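Local coordinates for protein tryparedoxin (Crithidia fasciculata, PDB 1O8X) that probably shuttles electrons as a thioredoxin-like disulfide oxidoreductase in the oxidative-stress defence of trypanosomatids, at residues A[107-115]-A[124-132]. The protein carries 1 engineered substitution. Sequence-based numbering, arbitrary orientation.
Sequences ESIPTLIGV and TTRARATLV
L112 points from its strand into the first turn of helix 127-131, where its CD2 methyl lies 3.8 Å from CB of A127. Its CG stands anti to the backbone N (chi1 -168°), which directs the branched end at the helix; CD2 also reaches CD1 of L131, more loosely, at 4.3 Å. A branched leucine thus spans two helix residues, and the small A127 suits the close approach of strand and helix, whose axes come within 7.0 Å. The next helix residue, R128, crosses P110 at a slant. Its aliphatic CG comes within 3.4 Å of P110 O, then a bend at chi2 (-92°) turns the chain so that one face of the guanidinium lies over P110 CG, with NE 3.8 Å from that carbon. A long side chain with a flat end can pack on the ring of this cis-proline and still leave NE to bond water 1, which lies in the guanidinium plane and donates to P110 O.

At the other end the pairing is true antiparallel sheet. G114 and T124 form a hydrogen-bonded pair, G114 N giving a bond to T124 O (2.8 Å) and T124 N returning one to G114 O (3.1 Å). With no side chain, G114 accommodates CG2 of T124, which sits over its backbone. Beyond this pair the sheet pairing gives way to the turn into the helix, and water 2 takes over part of the bonding: it accepts from the amides of L112 and R128 and donates to T125 O, while A127 N makes only a weak bond to L112 O.

P110, with the cis peptide bond before it, is the cis-proline characteristic of the thioredoxin fold, placed just ahead of strand 111-116. That strand lies between 30-36, whose F32 and Y34 touch L112, and edge strand 122-124; helix 127-131 packs against helix 41-57 through R128 on F46 and L131 on L50.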
# COMPACT_ATOMS: atom_id res chain seq x y z
N GLU A 107 12.98 -5.08 3.06
CA GLU A 107 13.73 -6.33 3.15
C GLU A 107 12.87 -7.47 3.65
O GLU A 107 13.16 -8.65 3.41
CB GLU A 107 14.91 -6.15 4.08
CG GLU A 107 16.02 -5.29 3.51
CD GLU A 107 17.25 -5.37 4.37
OE1 GLU A 107 17.18 -4.93 5.55
OE2 GLU A 107 18.26 -5.89 3.88
N SER A 108 11.81 -7.11 4.36
CA SER A 108 10.84 -8.08 4.84
C SER A 108 9.44 -7.52 4.66
O SER A 108 9.24 -6.30 4.48
CB SER A 108 11.06 -8.43 6.31
OG SER A 108 10.84 -7.30 7.11
N ILE A 109 8.49 -8.43 4.65
CA ILE A 109 7.09 -8.08 4.56
C ILE A 109 6.36 -8.72 5.76
O ILE A 109 6.82 -9.73 6.30
CB ILE A 109 6.51 -8.49 3.19
CG1 ILE A 109 6.87 -9.93 2.82
CG2 ILE A 109 7.01 -7.50 2.12
CD1 ILE A 109 6.02 -10.47 1.70
N PRO A 110 5.24 -8.16 6.19
CA PRO A 110 4.60 -6.98 5.60
C PRO A 110 5.31 -5.67 5.93
O PRO A 110 5.92 -5.54 7.00
CB PRO A 110 3.21 -6.99 6.25
CG PRO A 110 3.42 -7.66 7.59
CD PRO A 110 4.49 -8.70 7.34
N THR A 111 5.21 -4.69 5.02
CA THR A 111 5.78 -3.35 5.24
C THR A 111 4.77 -2.36 4.69
O THR A 111 4.14 -2.63 3.67
CB THR A 111 7.14 -3.23 4.55
OG1 THR A 111 8.10 -3.98 5.29
CG2 THR A 111 7.67 -1.81 4.59
N LEU A 112 4.64 -1.21 5.35
CA LEU A 112 3.68 -0.21 4.92
C LEU A 112 4.36 1.15 4.93
O LEU A 112 4.78 1.60 6.00
CB LEU A 112 2.49 -0.26 5.89
CG LEU A 112 1.18 0.46 5.61
CD1 LEU A 112 0.55 -0.05 4.37
CD2 LEU A 112 0.26 0.27 6.78
N ILE A 113 4.45 1.79 3.76
CA ILE A 113 5.15 3.06 3.59
C ILE A 113 4.20 4.10 3.05
O ILE A 113 3.58 3.91 2.01
CB ILE A 113 6.34 2.86 2.66
CG1 ILE A 113 7.25 1.83 3.35
CG2 ILE A 113 7.05 4.19 2.31
CD1 ILE A 113 8.59 1.68 2.84
N GLY A 114 4.09 5.22 3.76
CA GLY A 114 3.18 6.28 3.36
C GLY A 114 3.90 7.44 2.74
O GLY A 114 4.89 7.92 3.29
N VAL A 115 3.43 7.85 1.57
CA VAL A 115 3.96 8.99 0.85
C VAL A 115 2.85 9.98 0.53
O VAL A 115 1.68 9.60 0.36
CB VAL A 115 4.71 8.56 -0.45
CG1 VAL A 115 5.76 7.49 -0.16
CG2 VAL A 115 3.76 8.08 -1.53
N THR A 124 5.90 8.31 6.23
CA THR A 124 6.24 7.30 7.24
C THR A 124 6.73 6.04 6.58
O THR A 124 6.22 5.63 5.53
CB THR A 124 5.02 7.01 8.16
OG1 THR A 124 5.38 6.04 9.15
CG2 THR A 124 3.79 6.45 7.41
N THR A 125 7.74 5.41 7.18
CA THR A 125 8.21 4.12 6.68
C THR A 125 7.90 2.99 7.65
O THR A 125 8.28 1.85 7.40
CB THR A 125 9.73 4.16 6.43
OG1 THR A 125 10.39 4.63 7.62
CG2 THR A 125 10.08 5.14 5.31
N ARG A 126 7.24 3.32 8.75
CA ARG A 126 7.10 2.39 9.88
C ARG A 126 5.66 2.07 10.25
O ARG A 126 5.40 1.53 11.33
CB ARG A 126 7.82 2.95 11.10
CG ARG A 126 9.31 3.19 10.91
CD ARG A 126 9.77 4.58 11.41
NE ARG A 126 9.13 4.90 12.68
CZ ARG A 126 8.21 5.83 12.90
NH1 ARG A 126 7.69 5.92 14.11
NH2 ARG A 126 7.80 6.70 11.95
N ALA A 127 4.73 2.36 9.34
CA ALA A 127 3.32 2.23 9.64
C ALA A 127 2.88 0.80 9.97
O ALA A 127 1.93 0.61 10.74
CB ALA A 127 2.48 2.81 8.53
N ARG A 128 3.57 -0.23 9.45
CA ARG A 128 3.23 -1.60 9.81
C ARG A 128 3.45 -1.84 11.31
O ARG A 128 2.72 -2.62 11.91
CB ARG A 128 4.04 -2.58 8.96
CG ARG A 128 3.89 -4.05 9.31
CD ARG A 128 4.96 -4.50 10.31
NE ARG A 128 4.91 -5.91 10.60
CZ ARG A 128 4.00 -6.47 11.38
NH1 ARG A 128 3.05 -5.75 11.95
NH2 ARG A 128 4.04 -7.79 11.58
N ALA A 129 4.47 -1.19 11.89
CA ALA A 129 4.75 -1.31 13.31
C ALA A 129 3.88 -0.40 14.16
O ALA A 129 3.42 -0.78 15.23
CB ALA A 129 6.24 -1.01 13.57
N THR A 130 3.65 0.82 13.68
CA THR A 130 2.94 1.80 14.51
C THR A 130 1.43 1.57 14.48
O THR A 130 0.75 1.81 15.49
CB THR A 130 3.27 3.23 14.08
OG1 THR A 130 2.94 3.39 12.70
CG2 THR A 130 4.78 3.52 14.19
N LEU A 131 0.91 1.09 13.36
CA LEU A 131 -0.54 0.90 13.25
C LEU A 131 -1.07 -0.08 14.29
O LEU A 131 -2.13 0.15 14.87
CB LEU A 131 -0.91 0.49 11.84
CG LEU A 131 -2.38 0.31 11.48
CD1 LEU A 131 -2.60 0.66 10.01
CD2 LEU A 131 -2.86 -1.08 11.75
N VAL A 132 -0.34 -1.17 14.52
CA VAL A 132 -0.86 -2.20 15.44
C VAL A 132 -0.93 -1.68 16.87
O VAL A 132 -1.69 -2.21 17.68
CB VAL A 132 -0.12 -3.54 15.33
CG1 VAL A 132 -0.20 -4.10 13.92
CG2 VAL A 132 1.31 -3.40 15.76
O HOH W 1 7.03 -7.04 8.99
O HOH W 2 6.09 -0.32 7.70